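70 KDA protein (Xanthomonas sp., PDB 4B2N) oxidatively cleaves rubber as a processive dioxygenase that carries two covalently bound c-type hemes. Local coordinates at residues P42-S47 against A65-L70; S47-G52 against V416-T421; E135-R140 against Q168-L173. All coordinates share one frame; numbering follows the deposited sequence.

Contact 1. Residues P42-S47 against A65-L70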
loop_
_atom_site.group_PDB
_atom_site.type_symbol
_atom_site.label_atom_id
_atom_site.label_comp_id
_atom_site.label_asym_id
_atom_site.label_seq_id
_atom_site.Cartn_x
_atom_site.Cartn_y
_atom_site.Cartn_z
ATOM N N PRO A 42 -10.823 -2.988 23.897
ATOM C CA PRO A 42 -10.998 -1.526 23.812
ATOM C C PRO A 42 -11.779 -1.073 22.550
ATOM O O PRO A 42 -11.707 -1.735 21.496
ATOM C CB PRO A 42 -9.564 -0.996 23.737
ATOM C CG PRO A 42 -8.748 -2.069 24.302
ATOM C CD PRO A 42 -9.417 -3.371 24.026
ATOM N N VAL A 43 -12.462 0.079 22.636
ATOM C CA VAL A 43 -13.175 0.672 21.510
ATOM C C VAL A 43 -12.106 0.934 20.437
ATOM O O VAL A 43 -10.978 1.327 20.747
ATOM C CB VAL A 43 -13.890 2.003 21.930
ATOM C CG1 VAL A 43 -14.245 2.836 20.719
ATOM C CG2 VAL A 43 -15.176 1.728 22.743
ATOM N N ASP A 44 -12.447 0.699 19.179
ATOM C CA ASP A 44 -11.514 1.009 18.062
ATOM C C ASP A 44 -11.841 2.442 17.713
ATOM O O ASP A 44 -12.907 2.692 17.231
ATOM C CB ASP A 44 -11.838 0.092 16.888
ATOM C CG ASP A 44 -11.163 0.501 15.582
ATOM O OD1 ASP A 44 -10.286 1.416 15.619
ATOM O OD2 ASP A 44 -11.615 -0.012 14.505
ATOM N N PRO A 45 -10.943 3.403 18.000
ATOM C CA PRO A 45 -11.370 4.771 17.789
ATOM C C PRO A 45 -11.786 5.174 16.368
ATOM O O PRO A 45 -12.554 6.159 16.200
ATOM C CB PRO A 45 -10.178 5.600 18.271
ATOM C CG PRO A 45 -9.519 4.676 19.294
ATOM C CD PRO A 45 -9.603 3.330 18.600
ATOM N N ARG A 46 -11.225 4.489 15.352
ATOM C CA ARG A 46 -11.668 4.672 13.975
ATOM C C ARG A 46 -13.168 4.507 13.864
ATOM O O ARG A 46 -13.768 5.149 13.022
ATOM C CB ARG A 46 -10.985 3.610 13.087
ATOM C CG ARG A 46 -9.473 3.766 13.177
ATOM C CD ARG A 46 -8.749 2.707 12.379
ATOM N NE ARG A 46 -9.300 1.384 12.748
ATOM C CZ ARG A 46 -9.209 0.304 12.000
ATOM N NH1 ARG A 46 -8.542 0.363 10.858
ATOM N NH2 ARG A 46 -9.880 -0.774 12.376
ATOM N N SER A 47 -13.785 3.677 14.707
ATOM C CA SER A 47 -15.180 3.335 14.522
ATOM C C SER A 47 -16.020 4.479 15.122
ATOM O O SER A 47 -17.220 4.549 14.872
ATOM C CB SER A 47 -15.528 2.005 15.211
ATOM O OG SER A 47 -15.372 2.196 16.625
ATOM N N ALA A 65 -13.744 11.773 6.503
ATOM C CA ALA A 65 -13.732 10.431 5.912
ATOM C C ALA A 65 -14.222 9.458 6.971
ATOM O O ALA A 65 -13.444 9.051 7.871
ATOM C CB ALA A 65 -12.331 10.066 5.448
ATOM N N TYR A 66 -15.507 9.096 6.857
ATOM C CA TYR A 66 -16.124 8.374 7.921
ATOM C C TYR A 66 -15.904 6.909 7.781
ATOM O O TYR A 66 -15.894 6.390 6.662
ATOM C CB TYR A 66 -17.606 8.667 8.054
ATOM C CG TYR A 66 -17.912 10.119 8.354
ATOM C CD1 TYR A 66 -17.327 10.776 9.436
ATOM C CD2 TYR A 66 -18.769 10.848 7.550
ATOM C CE1 TYR A 66 -17.607 12.134 9.709
ATOM C CE2 TYR A 66 -19.035 12.209 7.818
ATOM C CZ TYR A 66 -18.473 12.824 8.922
ATOM O OH TYR A 66 -18.713 14.171 9.212
ATOM N N PHE A 67 -15.776 6.261 8.932
ATOM C CA PHE A 67 -15.773 4.826 9.056
ATOM C C PHE A 67 -17.142 4.266 8.702
ATOM O O PHE A 67 -18.135 4.841 9.080
ATOM C CB PHE A 67 -15.470 4.498 10.496
ATOM C CG PHE A 67 -15.180 3.063 10.764
ATOM C CD1 PHE A 67 -13.877 2.510 10.498
ATOM C CD2 PHE A 67 -16.173 2.247 11.237
ATOM C CE1 PHE A 67 -13.587 1.173 10.771
ATOM C CE2 PHE A 67 -15.877 0.919 11.582
ATOM C CZ PHE A 67 -14.577 0.371 11.325
ATOM N N VAL A 68 -17.201 3.119 8.015
ATOM C CA VAL A 68 -18.471 2.449 7.773
ATOM C C VAL A 68 -18.401 1.062 8.379
ATOM O O VAL A 68 -17.500 0.265 8.050
ATOM C CB VAL A 68 -18.826 2.299 6.258
ATOM C CG1 VAL A 68 -20.101 1.449 6.126
ATOM C CG2 VAL A 68 -19.053 3.664 5.678
ATOM N N ASP A 69 -19.350 0.770 9.241
ATOM C CA ASP A 69 -19.359 -0.485 9.970
ATOM C C ASP A 69 -20.087 -1.499 9.103
ATOM O O ASP A 69 -21.284 -1.399 8.905
ATOM C CB ASP A 69 -19.999 -0.278 11.356
ATOM C CG ASP A 69 -20.049 -1.566 12.173
ATOM O OD1 ASP A 69 -19.734 -2.663 11.640
ATOM O OD2 ASP A 69 -20.459 -1.495 13.336
ATOM N N LEU A 70 -19.352 -2.458 8.517
ATOM C CA LEU A 70 -19.991 -3.487 7.694
ATOM C C LEU A 70 -20.538 -4.668 8.498
ATOM O O LEU A 70 -21.382 -5.461 7.998
ATOM C CB LEU A 70 -18.967 -4.094 6.662
ATOM C CG LEU A 70 -18.413 -2.941 5.807
ATOM C CD1 LEU A 70 -17.189 -3.415 5.012
ATOM C CD2 LEU A 70 -19.523 -2.301 4.928
#
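The ring of Phe67 lies against the turn at Arg46 and Ser47 and makes essentially all of this contact from its own side. Ser47 CA sits over one face of the ring, displaced toward the rim, in a CH-pi contact 3.9 Å from the ring centroid. Further out, Ser47 CB meets Phe67 CE2 at 3.8 Å. The tightest approach is at the root of the side chain, where Arg46 O comes within 3.1 Å of Phe67 CB. Phe67 gets there by turning CG away from its backbone N (chi1 -169°), which carries the ring toward the turn. Its CE1 then lies over one face of the Arg46 guanidinium. That group is held in place by Asp44: the arginine chain bends at chi3 (-50°) and grips the carboxylate side-on, with Arg46 NE on Asp44 OD1 at 3.0 Å and Arg46 NH2 on Asp44 OD2 at 2.9 Å. NE meets the syn lone pair of Asp44 OD1, whereas NH2 comes to OD2 from above the carboxylate plane. Asp44 O accepts two hydrogen bonds, from Ser47 N at 2.8 Å and Ser47 OG at 2.6 Å. Arg46 NH1 reaches weakly to the carbonyls of Arg294 and Lys297, which bind one of the two hemes. The turn is an Asx turn, Asp44 OD1 accepting from Arg46 N, that overlaps the start of a short 3-10 segment beside that heme site.

Contact 2. Residues S47-G52 against V416-T421. With HEC (heme c), chain D.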
loop_
_atom_site.group_PDB
_atom_site.type_symbol
_atom_site.label_atom_id
_atom_site.label_comp_id
_atom_site.label_asym_id
_atom_site.label_seq_id
_atom_site.Cartn_x
_atom_site.Cartn_y
_atom_site.Cartn_z
ATOM N N SER A 47 -13.785 3.677 14.707
ATOM C CA SER A 47 -15.180 3.335 14.522
ATOM C C SER A 47 -16.020 4.479 15.122
ATOM O O SER A 47 -17.220 4.549 14.872
ATOM C CB SER A 47 -15.528 2.005 15.211
ATOM O OG SER A 47 -15.372 2.196 16.625
ATOM N N LEU A 48 -15.370 5.405 15.830
ATOM C CA LEU A 48 -16.094 6.556 16.389
ATOM C C LEU A 48 -16.301 7.636 15.339
ATOM O O LEU A 48 -17.047 8.622 15.567
ATOM C CB LEU A 48 -15.354 7.130 17.613
ATOM C CG LEU A 48 -15.201 6.120 18.769
ATOM C CD1 LEU A 48 -14.277 6.760 19.768
ATOM C CD2 LEU A 48 -16.485 5.698 19.477
ATOM N N VAL A 49 -15.619 7.513 14.202
ATOM C CA VAL A 49 -15.625 8.614 13.208
ATOM C C VAL A 49 -16.795 8.436 12.243
ATOM O O VAL A 49 -16.665 7.901 11.147
ATOM C CB VAL A 49 -14.272 8.757 12.496
ATOM C CG1 VAL A 49 -14.268 9.924 11.542
ATOM C CG2 VAL A 49 -13.140 8.857 13.549
ATOM N N LYS A 50 -17.929 8.986 12.648
ATOM C CA LYS A 50 -19.197 8.764 11.995
ATOM C C LYS A 50 -19.838 10.178 11.948
ATOM O O LYS A 50 -19.501 11.055 12.781
ATOM C CB LYS A 50 -19.999 7.942 12.989
ATOM C CG LYS A 50 -20.490 6.632 12.476
ATOM C CD LYS A 50 -19.351 5.739 12.086
ATOM C CE LYS A 50 -19.934 4.519 11.367
ATOM N NZ LYS A 50 -21.089 3.983 12.158
ATOM N N GLN A 51 -20.823 10.352 11.076
ATOM C CA GLN A 51 -21.658 11.575 11.123
ATOM C C GLN A 51 -22.005 11.996 12.567
ATOM O O GLN A 51 -22.420 11.213 13.396
ATOM C CB GLN A 51 -22.912 11.432 10.257
ATOM C CG GLN A 51 -23.571 12.776 9.872
ATOM C CD GLN A 51 -22.829 13.517 8.730
ATOM O OE1 GLN A 51 -22.343 14.647 8.905
ATOM N NE2 GLN A 51 -22.730 12.864 7.557
ATOM N N GLY A 52 -21.775 13.265 12.875
ATOM C CA GLY A 52 -21.968 13.747 14.229
ATOM C C GLY A 52 -20.673 13.938 15.000
ATOM O O GLY A 52 -20.646 14.692 16.018
ATOM N N VAL A 416 -6.094 9.830 15.036
ATOM C CA VAL A 416 -6.939 9.329 13.901
ATOM C C VAL A 416 -6.722 10.173 12.635
ATOM O O VAL A 416 -6.734 11.407 12.698
ATOM C CB VAL A 416 -8.457 9.239 14.242
ATOM C CG1 VAL A 416 -9.300 8.915 13.009
ATOM C CG2 VAL A 416 -8.697 8.183 15.309
ATOM N N ALA A 417 -6.461 9.484 11.518
ATOM C CA ALA A 417 -6.410 10.147 10.222
ATOM C C ALA A 417 -7.758 9.870 9.509
ATOM O O ALA A 417 -8.007 8.745 9.021
ATOM C CB ALA A 417 -5.211 9.622 9.405
ATOM N N ALA A 418 -8.658 10.856 9.459
ATOM C CA ALA A 418 -9.897 10.703 8.716
ATOM C C ALA A 418 -10.231 11.919 7.876
ATOM O O ALA A 418 -11.405 12.351 7.847
ATOM C CB ALA A 418 -11.049 10.383 9.666
ATOM N N VAL A 419 -9.235 12.489 7.204
ATOM C CA VAL A 419 -9.494 13.578 6.309
ATOM C C VAL A 419 -8.952 13.220 4.943
ATOM O O VAL A 419 -7.775 12.994 4.831
ATOM C CB VAL A 419 -8.783 14.861 6.822
ATOM C CG1 VAL A 419 -8.883 16.025 5.826
ATOM C CG2 VAL A 419 -9.328 15.287 8.197
ATOM N N VAL A 420 -9.819 13.189 3.919
ATOM C CA VAL A 420 -9.403 13.162 2.502
ATOM C C VAL A 420 -9.356 14.640 2.067
ATOM O O VAL A 420 -10.375 15.355 2.098
ATOM C CB VAL A 420 -10.374 12.305 1.658
ATOM C CG1 VAL A 420 -10.076 12.367 0.148
ATOM C CG2 VAL A 420 -10.284 10.854 2.134
ATOM N N THR A 421 -8.163 15.129 1.744
ATOM C CA THR A 421 -8.006 16.562 1.413
ATOM C C THR A 421 -8.382 16.682 -0.080
ATOM O O THR A 421 -7.823 15.968 -0.929
ATOM C CB THR A 421 -6.561 17.018 1.668
ATOM O OG1 THR A 421 -6.207 16.828 3.043
ATOM C CG2 THR A 421 -6.323 18.463 1.220
HETATM FE FE HEC D . 0.561 16.925 5.028
HETATM C CHA HEC D . 1.289 14.195 3.039
HETATM C CHB HEC D . 3.446 16.334 7.038
HETATM C CHC HEC D . 0.154 19.887 6.682
HETATM C CHD HEC D . -2.664 16.912 3.907
HETATM N NA HEC D . 1.981 15.486 5.098
HETATM C C1A HEC D . 2.221 14.514 4.095
HETATM C C2A HEC D . 3.456 13.776 4.350
HETATM C C3A HEC D . 4.080 14.399 5.531
HETATM C C4A HEC D . 3.191 15.478 5.908
HETATM C CMA HEC D . 5.369 13.955 6.186
HETATM C CAA HEC D . 3.964 12.527 3.632
HETATM C CBA HEC D . 3.150 11.398 4.364
HETATM C CGA HEC D . 3.319 10.053 3.640
HETATM O O1A HEC D . 3.927 10.074 2.539
HETATM O O2A HEC D . 2.923 8.925 4.111
HETATM N NB HEC D . 1.662 17.921 6.596
HETATM C C1B HEC D . 2.747 17.587 7.292
HETATM C C2B HEC D . 3.191 18.548 8.307
HETATM C C3B HEC D . 2.197 19.630 8.172
HETATM C C4B HEC D . 1.327 19.139 7.115
HETATM C CMB HEC D . 4.375 18.405 9.236
HETATM C CAB HEC D . 2.124 20.949 8.910
HETATM C CBB HEC D . 3.176 21.822 8.616
HETATM N NC HEC D . -0.967 18.075 5.368
HETATM C C1C HEC D . -0.964 19.378 5.942
HETATM C C2C HEC D . -2.199 20.133 5.768
HETATM C C3C HEC D . -3.020 19.258 4.969
HETATM C C4C HEC D . -2.203 18.051 4.663
HETATM C CMC HEC D . -2.543 21.515 6.302
HETATM C CAC HEC D . -4.405 19.596 4.502
HETATM C CBC HEC D . -4.748 20.720 3.845
HETATM N ND HEC D . -0.486 15.755 3.817
HETATM C C1D HEC D . -1.736 15.893 3.389
HETATM C C2D HEC D . -2.233 14.945 2.402
HETATM C C3D HEC D . -1.065 14.142 2.124
HETATM C C4D HEC D . -0.064 14.731 3.007
HETATM C CMD HEC D . -3.609 14.844 1.793
HETATM C CAD HEC D . -0.964 12.978 1.165
HETATM C CBD HEC D . -0.378 13.581 -0.122
HETATM C CGD HEC D . -0.159 12.545 -1.199
HETATM O O1D HEC D . -0.630 12.677 -2.336
HETATM O O2D HEC D . 0.473 11.570 -0.850
#
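Val49 packs its two methyls onto two different residues of the 416-421 segment, and the tight part of the contact is confined to these three side chains. Its CG1 lies 3.8 Å from Ala418 CB. Its CG2 meets Val416 CG1 tip to tip at 3.9 Å. With CG1 anti to the backbone N (chi1 -177°), the two prongs of the valine fork are spread along the opposing chain, CG1 to Ala418 and CG2 two residues back to Val416. Both partners direct their CB toward it, all three residues are buried, and carbon meets carbon throughout. The backbones themselves stay well apart, 7.6 Å between Val49 CA and Ala418 CA at their nearest. Polar groups are looked after from the side: Val49 and Ala418 have backbone hydrogen bonds to Phe67 and Ala65 respectively, so the 65-70 segment bridges the gap.

Beyond Val49 the packing gives way. The chain runs out through Lys50 to the solvent-exposed Gln51 and Gly52.

The 416-421 segment goes the other way, inward to a heme. Thr421 OG1 lies 3.5 Å from methyl CMD of heme c, and Thr421 CG2 is 3.8 Å from CBC, on one of the two-carbon arms through which such a heme is tied to cysteine. His517, Phe516 and Thr428 hydrogen-bond to the same heme, whose iron is bound by His394 and His641. Thus an inverse gamma turn centred on Val49 backs the chain that enters strand 420-422, half of a two-stranded antiparallel sheet with 500-502, at the wall of a c-type heme pocket.

Contact 3. Residues E135-R140 against Q168-L173; sequences EQVSKR and QLPLGL
Val137 and Pro170 meet at the centre of the contact, with Val137 CG1 against Pro170 CG at 3.6 Å and the two side chains crossing at about a right angle. With chi1 at 175° this methyl is the branch directed at the turn, where it also touches Leu173 CD1 at 4.0 Å. One residue on along the helix, Ser138 lays its hydroxyl beside the proline ring, OG 3.5 Å from Pro170 CB, a van der Waals contact.

Both proline and leucine are presented by a type II beta turn, closed by Leu173 N to Pro170 O at 3.1 Å. Gly172 fills its third position, where phi is positive (111°). Further out, backbone hydrogen bonds between Leu171 and Tyr144 and between Gly172 and Ser190 hold the turn, while Arg140 ties the helix to Asp224 through a salt bridge.

Helix 133-141 thus packs on the turn that joins strands 167-168 and 173-174. Tyr117 of helix 114-118 touches Val137, Pro170 and Leu173 alike, and Leu221 of helix 218-226 adds to the cover on Leu173.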
loop_
_atom_site.group_PDB
_atom_site.type_symbol
_atom_site.label_atom_id
_atom_site.label_comp_id
_atom_site.label_asym_id
_atom_site.label_seq_id
_atom_site.Cartn_x
_atom_site.Cartn_y
_atom_site.Cartn_z
ATOM N N GLU A 135 21.960 -12.900 -1.318
ATOM C CA GLU A 135 22.049 -11.456 -1.203
ATOM C C GLU A 135 21.739 -10.710 -2.500
ATOM O O GLU A 135 21.125 -9.651 -2.473
ATOM C CB GLU A 135 23.433 -11.051 -0.703
ATOM C CG GLU A 135 23.609 -9.526 -0.632
ATOM C CD GLU A 135 24.920 -9.137 0.070
ATOM O OE1 GLU A 135 26.021 -9.382 -0.458
ATOM O OE2 GLU A 135 24.840 -8.659 1.197
ATOM N N GLN A 136 22.261 -11.192 -3.634
ATOM C CA GLN A 136 21.959 -10.577 -4.914
ATOM C C GLN A 136 20.461 -10.547 -5.242
ATOM O O GLN A 136 19.981 -9.580 -5.858
ATOM C CB GLN A 136 22.745 -11.281 -6.063
ATOM C CG GLN A 136 24.240 -10.916 -5.952
ATOM C CD GLN A 136 24.987 -11.175 -7.253
ATOM O OE1 GLN A 136 25.977 -11.942 -7.307
ATOM N NE2 GLN A 136 24.551 -10.498 -8.285
ATOM N N VAL A 137 19.736 -11.595 -4.807
ATOM C CA VAL A 137 18.292 -11.559 -4.993
ATOM C C VAL A 137 17.699 -10.324 -4.325
ATOM O O VAL A 137 16.918 -9.621 -4.964
ATOM C CB VAL A 137 17.566 -12.813 -4.518
ATOM C CG1 VAL A 137 16.036 -12.656 -4.620
ATOM C CG2 VAL A 137 18.060 -14.000 -5.322
ATOM N N SER A 138 18.049 -10.104 -3.066
ATOM C CA SER A 138 17.570 -8.944 -2.261
ATOM C C SER A 138 17.960 -7.675 -2.940
ATOM O O SER A 138 17.150 -6.769 -3.061
ATOM C CB SER A 138 18.199 -8.973 -0.850
ATOM O OG SER A 138 17.320 -9.777 -0.021
ATOM N N LYS A 139 19.223 -7.587 -3.337
ATOM C CA LYS A 139 19.702 -6.348 -3.953
ATOM C C LYS A 139 18.956 -6.023 -5.260
ATOM O O LYS A 139 18.451 -4.927 -5.433
ATOM C CB LYS A 139 21.203 -6.439 -4.248
ATOM C CG LYS A 139 22.105 -6.187 -3.049
ATOM C CD LYS A 139 23.518 -6.646 -3.450
ATOM C CE LYS A 139 24.509 -6.368 -2.393
ATOM N NZ LYS A 139 25.812 -6.595 -3.091
ATOM N N ARG A 140 18.866 -7.023 -6.157
ATOM C CA ARG A 140 18.286 -6.824 -7.489
ATOM C C ARG A 140 16.826 -6.422 -7.383
ATOM O O ARG A 140 16.344 -5.513 -8.079
ATOM C CB ARG A 140 18.363 -8.131 -8.305
ATOM C CG ARG A 140 17.880 -7.945 -9.759
ATOM C CD ARG A 140 18.157 -9.247 -10.463
ATOM N NE ARG A 140 17.614 -9.261 -11.805
ATOM C CZ ARG A 140 18.308 -8.879 -12.878
ATOM N NH1 ARG A 140 19.563 -8.425 -12.705
ATOM N NH2 ARG A 140 17.756 -8.943 -14.094
ATOM N N GLN A 168 16.376 -20.435 1.505
ATOM C CA GLN A 168 15.753 -19.310 2.151
ATOM C C GLN A 168 15.482 -18.248 1.092
ATOM O O GLN A 168 16.387 -17.895 0.290
ATOM C CB GLN A 168 16.710 -18.738 3.265
ATOM C CG GLN A 168 16.321 -17.360 3.859
ATOM C CD GLN A 168 15.268 -17.517 4.954
ATOM O OE1 GLN A 168 14.724 -18.642 5.178
ATOM N NE2 GLN A 168 14.849 -16.373 5.537
ATOM N N LEU A 169 14.308 -17.618 1.213
ATOM C CA LEU A 169 13.914 -16.548 0.358
ATOM C C LEU A 169 13.980 -15.229 1.091
ATOM O O LEU A 169 13.776 -15.203 2.302
ATOM C CB LEU A 169 12.425 -16.709 -0.100
ATOM C CG LEU A 169 12.100 -18.020 -0.839
ATOM C CD1 LEU A 169 10.594 -18.297 -0.726
ATOM C CD2 LEU A 169 12.612 -17.882 -2.279
ATOM N N PRO A 170 14.243 -14.120 0.362
ATOM C CA PRO A 170 14.154 -12.809 1.033
ATOM C C PRO A 170 12.752 -12.456 1.445
ATOM O O PRO A 170 11.764 -12.993 0.876
ATOM C CB PRO A 170 14.513 -11.809 -0.086
ATOM C CG PRO A 170 15.295 -12.562 -1.062
ATOM C CD PRO A 170 14.695 -13.979 -1.036
ATOM N N LEU A 171 12.607 -11.500 2.375
ATOM C CA LEU A 171 11.326 -10.974 2.744
ATOM C C LEU A 171 10.701 -10.448 1.493
ATOM O O LEU A 171 11.354 -9.715 0.749
ATOM C CB LEU A 171 11.542 -9.789 3.666
ATOM C CG LEU A 171 10.299 -9.077 4.155
ATOM C CD1 LEU A 171 9.318 -9.965 4.939
ATOM C CD2 LEU A 171 10.801 -7.828 4.921
ATOM N N GLY A 172 9.460 -10.775 1.215
ATOM C CA GLY A 172 8.932 -10.236 -0.073
ATOM C C GLY A 172 8.699 -11.267 -1.137
ATOM O O GLY A 172 7.934 -11.039 -2.078
ATOM N N LEU A 173 9.389 -12.385 -1.019
ATOM C CA LEU A 173 9.059 -13.540 -1.878
ATOM C C LEU A 173 8.581 -14.596 -0.909
ATOM O O LEU A 173 8.940 -14.585 0.303
ATOM C CB LEU A 173 10.258 -14.139 -2.643
ATOM C CG LEU A 173 10.895 -13.198 -3.700
ATOM C CD1 LEU A 173 12.161 -13.758 -4.355
ATOM C CD2 LEU A 173 9.888 -12.714 -4.770
#

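How the contacts relate
From the N terminus, the long loop between helices 27-32 and 88-104 folds back on itself at contact 1, enclosing only 17 residues. Contact 2 starts where the first segment of contact 1 ends, at Ser47, and reaches some 360 residues ahead to 416-421; the two therefore cross along the chain. They also touch in space, and together tie the N-terminal loop to the surroundings of both hemes. Contact 3 closes a short loop between helix 133-141 and the turn at 168-173, within the span of contact 2 yet about 39 Å from it between centres, on the opposite side of the chain's centre.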